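Local coordinates for protein benzoate transport porin BenP (Acinetobacter baumannii AB307-0294, PDB 5DL8) that probably forms an outer-membrane channel of the OprD porin family that lets small solutes, perhaps including benzoate, cross into the periplasm, at residues Lys228-Leu233 and Lys249-Lys254. Sequence-based numbering, arbitrary orientation.
Sequences KHYVGL and KYFNAK
Residues 228-233 and 249-254 run antiparallel, with axes 4.7 Å apart, and the pairs H229-N252 and V231-Y250 each close a two-bond backbone ring. H229 N to N252 O is the straightest of the four bonds, 2.9 Å with 165° at the hydrogen. K228, Y230, K249 and F251 share one face. With Y230 CG anti to its backbone N (chi1 165°) and F251 CG anti to its carbonyl carbon, CD1 of Y230 lies over a face of the F251 ring, 3.4 Å from F251 CZ. The two side chains point the same way, and the ring planes meet obliquely at 45°. K249 bends at chi4, so NZ donates to Y230 OH at 2.9 Å, at the ring edge and near its plane; NZ also bonds Y304 O. The two segments belong to one beta hairpin in the wall of the porin barrel. F305, between strands 278-288 and 319-328, meets the F251 ring edge-to-face. K228 also bends at its last torsion, and NZ comes 3.4 Å from F251 CD2 while bonding Y293 OH. On the other face, N252 ND2 donates to Y250 OH at 2.8 Å, with the hydroxyl in the amide plane. Y250 OH also bonds E265, and H229 ND1 bonds Y217.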
ATOM      1  N   LYS A 228      14.728   9.443   1.829  1.00 25.52           N
ATOM      2  CA  LYS A 228      14.651   8.147   1.145  1.00 25.65           C
ATOM      3  C   LYS A 228      14.821   8.298  -0.358  1.00 26.02           C
ATOM      4  O   LYS A 228      14.192   9.140  -0.990  1.00 25.94           O
ATOM      5  CB  LYS A 228      13.352   7.506   1.491  1.00 27.49           C
ATOM      6  CG  LYS A 228      12.983   6.202   0.788  1.00 29.71           C
ATOM      7  CD  LYS A 228      11.498   6.033   1.075  1.00 31.62           C
ATOM      8  CE  LYS A 228      10.823   4.696   0.691  1.00 32.88           C
ATOM      9  NZ  LYS A 228      11.105   3.519   1.580  1.00 33.13           N
ATOM     10  N   HIS A 229      15.716   7.484  -0.901  1.00 26.35           N
ATOM     11  CA  HIS A 229      15.885   7.309  -2.395  1.00 26.81           C
ATOM     12  C   HIS A 229      15.392   5.896  -2.817  1.00 25.26           C
ATOM     13  O   HIS A 229      15.672   4.882  -2.147  1.00 24.63           O
ATOM     14  CB  HIS A 229      17.355   7.477  -2.865  1.00 26.62           C
ATOM     15  CG  HIS A 229      17.937   8.810  -2.587  1.00 27.25           C
ATOM     16  ND1 HIS A 229      18.156   9.758  -3.580  1.00 28.88           N
ATOM     17  CD2 HIS A 229      18.415   9.352  -1.442  1.00 26.91           C
ATOM     18  CE1 HIS A 229      18.669  10.849  -3.037  1.00 28.60           C
ATOM     19  NE2 HIS A 229      18.852  10.630  -1.750  1.00 28.32           N
ATOM     20  N   TYR A 230      14.724   5.862  -3.959  1.00 24.63           N
ATOM     21  CA  TYR A 230      14.299   4.653  -4.582  1.00 23.86           C
ATOM     22  C   TYR A 230      14.587   4.703  -6.087  1.00 24.50           C
ATOM     23  O   TYR A 230      14.263   5.670  -6.770  1.00 24.04           O
ATOM     24  CB  TYR A 230      12.751   4.542  -4.347  1.00 22.82           C
ATOM     25  CG  TYR A 230      12.087   3.492  -5.255  1.00 21.97           C
ATOM     26  CD1 TYR A 230      12.231   2.178  -4.963  1.00 22.50           C
ATOM     27  CD2 TYR A 230      11.378   3.822  -6.370  1.00 23.28           C
ATOM     28  CE1 TYR A 230      11.681   1.163  -5.723  1.00 23.00           C
ATOM     29  CE2 TYR A 230      10.784   2.827  -7.207  1.00 23.42           C
ATOM     30  CZ  TYR A 230      10.894   1.476  -6.800  1.00 24.39           C
ATOM     31  OH  TYR A 230      10.408   0.375  -7.455  1.00 25.49           O
ATOM     32  N   VAL A 231      15.171   3.636  -6.595  1.00 27.18           N
ATOM     33  CA  VAL A 231      15.282   3.369  -8.045  1.00 27.77           C
ATOM     34  C   VAL A 231      14.653   2.025  -8.319  1.00 26.42           C
ATOM     35  O   VAL A 231      15.029   0.940  -7.729  1.00 24.57           O
ATOM     36  CB  VAL A 231      16.732   3.338  -8.578  1.00 30.63           C
ATOM     37  CG1 VAL A 231      16.754   3.237 -10.107  1.00 32.52           C
ATOM     38  CG2 VAL A 231      17.401   4.641  -8.334  1.00 31.94           C
ATOM     39  N   GLY A 232      13.729   2.060  -9.244  1.00 26.73           N
ATOM     40  CA  GLY A 232      13.011   0.800  -9.659  1.00 28.44           C
ATOM     41  C   GLY A 232      13.248   0.651 -11.167  1.00 29.49           C
ATOM     42  O   GLY A 232      13.116   1.611 -11.853  1.00 30.61           O
ATOM     43  N   LEU A 233      13.702  -0.497 -11.657  1.00 30.67           N
ATOM     44  CA  LEU A 233      13.689  -0.833 -13.126  1.00 32.39           C
ATOM     45  C   LEU A 233      12.893  -2.103 -13.395  1.00 32.94           C
ATOM     46  O   LEU A 233      13.039  -3.134 -12.690  1.00 31.03           O
ATOM     47  CB  LEU A 233      15.078  -1.098 -13.647  1.00 34.37           C
ATOM     48  CG  LEU A 233      16.011   0.134 -13.531  1.00 37.00           C
ATOM     49  CD1 LEU A 233      17.453  -0.338 -13.750  1.00 41.54           C
ATOM     50  CD2 LEU A 233      15.794   1.274 -14.488  1.00 36.76           C
ATOM     51  N   LYS A 249      14.881  -3.470  -7.679  1.00 24.89           N
ATOM     52  CA  LYS A 249      14.520  -2.394  -6.835  1.00 25.45           C
ATOM     53  C   LYS A 249      15.633  -2.018  -5.840  1.00 24.69           C
ATOM     54  O   LYS A 249      16.183  -2.885  -5.155  1.00 24.66           O
ATOM     55  CB  LYS A 249      13.247  -2.778  -6.056  1.00 25.52           C
ATOM     56  CG  LYS A 249      12.121  -3.056  -7.072  1.00 26.55           C
ATOM     57  CD  LYS A 249      10.876  -3.638  -6.502  1.00 26.95           C
ATOM     58  CE  LYS A 249       9.666  -3.489  -7.341  1.00 27.25           C
ATOM     59  NZ  LYS A 249       9.055  -2.188  -7.179  1.00 26.81           N
ATOM     60  N   TYR A 250      15.905  -0.713  -5.701  1.00 25.38           N
ATOM     61  CA  TYR A 250      16.918  -0.207  -4.739  1.00 23.97           C
ATOM     62  C   TYR A 250      16.336   0.900  -3.904  1.00 22.91           C
ATOM     63  O   TYR A 250      15.830   1.911  -4.412  1.00 23.37           O
ATOM     64  CB  TYR A 250      18.189   0.252  -5.418  1.00 23.81           C
ATOM     65  CG  TYR A 250      19.212   0.913  -4.466  1.00 24.85           C
ATOM     66  CD1 TYR A 250      20.060   0.156  -3.724  1.00 25.57           C
ATOM     67  CD2 TYR A 250      19.326   2.287  -4.351  1.00 25.60           C
ATOM     68  CE1 TYR A 250      21.007   0.736  -2.854  1.00 26.18           C
ATOM     69  CE2 TYR A 250      20.266   2.867  -3.573  1.00 25.79           C
ATOM     70  CZ  TYR A 250      21.087   2.072  -2.788  1.00 27.16           C
ATOM     71  OH  TYR A 250      21.986   2.627  -1.902  1.00 27.51           O
ATOM     72  N   PHE A 251      16.359   0.662  -2.620  1.00 22.22           N
ATOM     73  CA  PHE A 251      15.999   1.696  -1.626  1.00 23.00           C
ATOM     74  C   PHE A 251      17.234   2.124  -0.768  1.00 21.65           C
ATOM     75  O   PHE A 251      17.996   1.263  -0.252  1.00 19.80           O
ATOM     76  CB  PHE A 251      14.873   1.233  -0.625  1.00 22.87           C
ATOM     77  CG  PHE A 251      13.517   0.994  -1.212  1.00 23.85           C
ATOM     78  CD1 PHE A 251      13.211  -0.181  -1.794  1.00 24.71           C
ATOM     79  CD2 PHE A 251      12.546   1.906  -1.075  1.00 25.09           C
ATOM     80  CE1 PHE A 251      11.953  -0.413  -2.348  1.00 26.15           C
ATOM     81  CE2 PHE A 251      11.285   1.723  -1.579  1.00 24.75           C
ATOM     82  CZ  PHE A 251      10.962   0.566  -2.221  1.00 26.79           C
ATOM     83  N   ASN A 252      17.283   3.406  -0.466  1.00 22.08           N
ATOM     84  CA  ASN A 252      18.281   3.916   0.493  1.00 23.92           C
ATOM     85  C   ASN A 252      17.561   4.830   1.457  1.00 24.34           C
ATOM     86  O   ASN A 252      16.996   5.785   1.006  1.00 24.98           O
ATOM     87  CB  ASN A 252      19.325   4.752  -0.237  1.00 25.08           C
ATOM     88  CG  ASN A 252      20.615   5.067   0.591  1.00 26.37           C
ATOM     89  OD1 ASN A 252      20.642   5.928   1.510  1.00 28.13           O
ATOM     90  ND2 ASN A 252      21.693   4.434   0.206  1.00 26.47           N
ATOM     91  N   ALA A 253      17.694   4.541   2.751  1.00 24.43           N
ATOM     92  CA  ALA A 253      17.119   5.348   3.893  1.00 25.81           C
ATOM     93  C   ALA A 253      18.221   5.825   4.926  1.00 26.04           C
ATOM     94  O   ALA A 253      18.961   5.052   5.510  1.00 24.33           O
ATOM     95  CB  ALA A 253      16.054   4.543   4.620  1.00 24.29           C
ATOM     96  N   LYS A 254      18.206   7.105   5.176  1.00 27.99           N
ATOM     97  CA  LYS A 254      19.130   7.723   6.052  1.00 31.77           C
ATOM     98  C   LYS A 254      18.534   8.821   6.880  1.00 32.22           C
ATOM     99  O   LYS A 254      17.811   9.662   6.350  1.00 30.45           O
ATOM    100  CB  LYS A 254      20.244   8.330   5.175  1.00 35.99           C
ATOM    101  CG  LYS A 254      21.523   8.437   5.878  1.00 40.11           C
ATOM    102  CD  LYS A 254      22.226   7.071   5.841  1.00 43.51           C
ATOM    103  CE  LYS A 254      23.559   7.138   6.668  1.00 46.53           C
ATOM    104  NZ  LYS A 254      23.435   7.243   8.199  1.00 47.47           N
TER